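Local coordinates for hypothetical protein (Bacteroides uniformis ATCC 8492, PDB 4QRL) that is of unknown function but folds as a small lipocalin-like beta-barrel that may bind a small hydrophobic ligand, at residues Asp29-Tyr33 / Tyr82-Pro86. Numbering follows the deposited sequence.
Sequences DSVFY and YFGWP
The side chains of Tyr33 and Phe83 meet from opposite directions, their rings tilted only 21° from one another yet displaced, with little of either lying over the other. The ring centroids are 5.8 Å apart. Contact is made by the outer atoms, with Tyr33 OH 3.4 Å from Phe83 CE1. In Tyr33, CG stands anti to the carbonyl carbon (chi1 -78°), which carries the hydroxyl across to the 82-86 loop. There a water sits at the edge of the tyrosine ring, in its plane, 2.7 Å from Tyr33 OH. The same water donates to Tyr82 O over 2.7 Å, bridging strand and loop above one face of Phe83. The indole of Trp85 takes Phe83 CD1 over one face, offset toward the rim. Farther along, Val31 CG2 packs obliquely on Tyr82 CD1 at 3.8 Å. With an alanine in place of Tyr33, the water is likely to lose its partner on the strand and a gap would probably open beside Phe83. Phe40 and Phe113 also meet the Tyr33 ring, while Phe54 meets Phe83 edge-to-face. The aromatic cluster thus joins strand 25-36 to the loop between helix 79-82 and strand 89-97, within the closed eight-stranded antiparallel barrel characteristic of the lipocalin-like (calycin) fold.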
ATOM      1  N   ASP A  29       0.330  -0.265 -12.370  1.00 31.87           N
ATOM      2  CA  ASP A  29       1.759  -0.507 -12.645  1.00 35.17           C
ATOM      3  C   ASP A  29       2.652   0.607 -12.132  1.00 41.51           C
ATOM      4  O   ASP A  29       3.834   0.668 -12.475  1.00 46.02           O
ATOM      5  CB  ASP A  29       1.986  -0.718 -14.158  1.00 38.90           C
ATOM      6  CG  ASP A  29       1.790   0.499 -15.052  1.00 54.60           C
ATOM      7  OD1 ASP A  29       1.095   1.457 -14.623  1.00 54.79           O
ATOM      8  OD2 ASP A  29       2.295   0.476 -16.201  1.00 60.06           O
ATOM      9  N   SER A  30       2.107   1.464 -11.299  1.00 33.53           N
ATOM     10  CA  SER A  30       2.797   2.666 -10.882  1.00 32.12           C
ATOM     11  C   SER A  30       2.965   2.815  -9.379  1.00 30.64           C
ATOM     12  O   SER A  30       3.401   3.873  -8.955  1.00 29.47           O
ATOM     13  CB  SER A  30       1.993   3.854 -11.400  1.00 36.19           C
ATOM     14  OG  SER A  30       0.633   3.742 -11.006  1.00 39.48           O
ATOM     15  N   VAL A  31       2.581   1.819  -8.565  1.00 23.49           N
ATOM     16  CA  VAL A  31       2.613   1.984  -7.106  1.00 20.76           C
ATOM     17  C   VAL A  31       3.482   0.911  -6.483  1.00 24.24           C
ATOM     18  O   VAL A  31       3.354  -0.269  -6.827  1.00 24.03           O
ATOM     19  CB  VAL A  31       1.197   1.965  -6.489  1.00 23.45           C
ATOM     20  CG1 VAL A  31       1.258   2.138  -4.974  1.00 22.94           C
ATOM     21  CG2 VAL A  31       0.292   3.035  -7.123  1.00 23.78           C
ATOM     22  N   PHE A  32       4.354   1.336  -5.564  1.00 20.09           N
ATOM     23  CA  PHE A  32       5.321   0.449  -4.901  1.00 19.40           C
ATOM     24  C   PHE A  32       5.301   0.724  -3.424  1.00 23.81           C
ATOM     25  O   PHE A  32       5.452   1.891  -3.028  1.00 23.78           O
ATOM     26  CB  PHE A  32       6.743   0.686  -5.473  1.00 20.41           C
ATOM     27  CG  PHE A  32       6.838   0.399  -6.955  1.00 21.70           C
ATOM     28  CD1 PHE A  32       6.374   1.324  -7.894  1.00 22.73           C
ATOM     29  CD2 PHE A  32       7.264  -0.842  -7.409  1.00 21.53           C
ATOM     30  CE1 PHE A  32       6.399   1.033  -9.263  1.00 25.38           C
ATOM     31  CE2 PHE A  32       7.300  -1.123  -8.788  1.00 24.13           C
ATOM     32  CZ  PHE A  32       6.883  -0.182  -9.697  1.00 23.69           C
ATOM     33  N   TYR A  33       5.051  -0.316  -2.598  1.00 20.66           N
ATOM     34  CA  TYR A  33       5.042  -0.141  -1.125  1.00 19.37           C
ATOM     35  C   TYR A  33       6.335  -0.674  -0.568  1.00 24.14           C
ATOM     36  O   TYR A  33       6.844  -1.677  -1.049  1.00 25.45           O
ATOM     37  CB  TYR A  33       3.872  -0.890  -0.446  1.00 19.91           C
ATOM     38  CG  TYR A  33       2.487  -0.288  -0.504  1.00 22.51           C
ATOM     39  CD1 TYR A  33       2.169   0.706  -1.429  1.00 24.96           C
ATOM     40  CD2 TYR A  33       1.455  -0.792   0.288  1.00 22.98           C
ATOM     41  CE1 TYR A  33       0.888   1.249  -1.491  1.00 27.76           C
ATOM     42  CE2 TYR A  33       0.161  -0.290   0.193  1.00 23.43           C
ATOM     43  CZ  TYR A  33      -0.118   0.725  -0.700  1.00 28.79           C
ATOM     44  OH  TYR A  33      -1.391   1.249  -0.760  1.00 31.25           O
ATOM     45  N   TYR A  82      -3.812   8.158  -4.677  1.00 30.09           N
ATOM     46  CA  TYR A  82      -3.180   6.890  -4.326  1.00 28.81           C
ATOM     47  C   TYR A  82      -3.598   6.311  -3.001  1.00 34.50           C
ATOM     48  O   TYR A  82      -3.424   5.104  -2.807  1.00 34.57           O
ATOM     49  CB  TYR A  82      -1.665   7.063  -4.361  1.00 29.00           C
ATOM     50  CG  TYR A  82      -1.154   7.432  -5.740  1.00 29.27           C
ATOM     51  CD1 TYR A  82      -1.137   6.494  -6.772  1.00 30.97           C
ATOM     52  CD2 TYR A  82      -0.712   8.718  -6.020  1.00 30.47           C
ATOM     53  CE1 TYR A  82      -0.676   6.827  -8.043  1.00 30.86           C
ATOM     54  CE2 TYR A  82      -0.261   9.068  -7.290  1.00 31.50           C
ATOM     55  CZ  TYR A  82      -0.233   8.113  -8.294  1.00 34.94           C
ATOM     56  OH  TYR A  82       0.205   8.445  -9.538  1.00 32.37           O
ATOM     57  N   PHE A  83      -4.117   7.143  -2.082  1.00 30.62           N
ATOM     58  CA  PHE A  83      -4.511   6.692  -0.757  1.00 30.09           C
ATOM     59  C   PHE A  83      -5.895   7.216  -0.403  1.00 35.79           C
ATOM     60  O   PHE A  83      -6.873   6.467  -0.546  1.00 35.32           O
ATOM     61  CB  PHE A  83      -3.432   7.089   0.280  1.00 30.07           C
ATOM     62  CG  PHE A  83      -2.127   6.358   0.047  1.00 30.17           C
ATOM     63  CD1 PHE A  83      -1.934   5.071   0.546  1.00 32.76           C
ATOM     64  CD2 PHE A  83      -1.111   6.934  -0.715  1.00 30.31           C
ATOM     65  CE1 PHE A  83      -0.739   4.380   0.306  1.00 32.64           C
ATOM     66  CE2 PHE A  83       0.060   6.229  -0.988  1.00 32.91           C
ATOM     67  CZ  PHE A  83       0.236   4.956  -0.480  1.00 30.97           C
ATOM     68  N   GLY A  84      -5.988   8.476   0.036  1.00 32.26           N
ATOM     69  CA  GLY A  84      -7.277   9.058   0.401  1.00 33.95           C
ATOM     70  C   GLY A  84      -7.836   8.502   1.698  1.00 37.36           C
ATOM     71  O   GLY A  84      -9.027   8.632   1.964  1.00 37.24           O
ATOM     72  N   TRP A  85      -6.973   7.871   2.529  1.00 33.65           N
ATOM     73  CA  TRP A  85      -7.411   7.277   3.792  1.00 32.72           C
ATOM     74  C   TRP A  85      -7.809   8.328   4.795  1.00 37.40           C
ATOM     75  O   TRP A  85      -7.088   9.323   4.930  1.00 37.34           O
ATOM     76  CB  TRP A  85      -6.314   6.397   4.412  1.00 29.57           C
ATOM     77  CG  TRP A  85      -5.800   5.281   3.558  1.00 29.13           C
ATOM     78  CD1 TRP A  85      -6.446   4.644   2.539  1.00 31.46           C
ATOM     79  CD2 TRP A  85      -4.543   4.612   3.716  1.00 28.06           C
ATOM     80  NE1 TRP A  85      -5.640   3.668   2.007  1.00 30.06           N
ATOM     81  CE2 TRP A  85      -4.478   3.602   2.730  1.00 30.41           C
ATOM     82  CE3 TRP A  85      -3.452   4.780   4.593  1.00 29.00           C
ATOM     83  CZ2 TRP A  85      -3.394   2.738   2.619  1.00 28.67           C
ATOM     84  CZ3 TRP A  85      -2.376   3.914   4.481  1.00 28.78           C
ATOM     85  CH2 TRP A  85      -2.345   2.922   3.491  1.00 28.89           C
ATOM     86  N   PRO A  86      -8.922   8.116   5.543  1.00 35.93           N
ATOM     87  CA  PRO A  86      -9.277   9.076   6.592  1.00 38.56           C
ATOM     88  C   PRO A  86      -8.193   9.098   7.674  1.00 42.52           C
ATOM     89  O   PRO A  86      -7.687   8.036   8.060  1.00 41.95           O
ATOM     90  CB  PRO A  86     -10.613   8.550   7.122  1.00 41.04           C
ATOM     91  CG  PRO A  86     -10.611   7.103   6.819  1.00 43.33           C
ATOM     92  CD  PRO A  86      -9.847   6.965   5.528  1.00 36.69           C
TER
HETATM   93  O   HOH W   1      -2.177   2.687  -2.852  1.00 37.75           O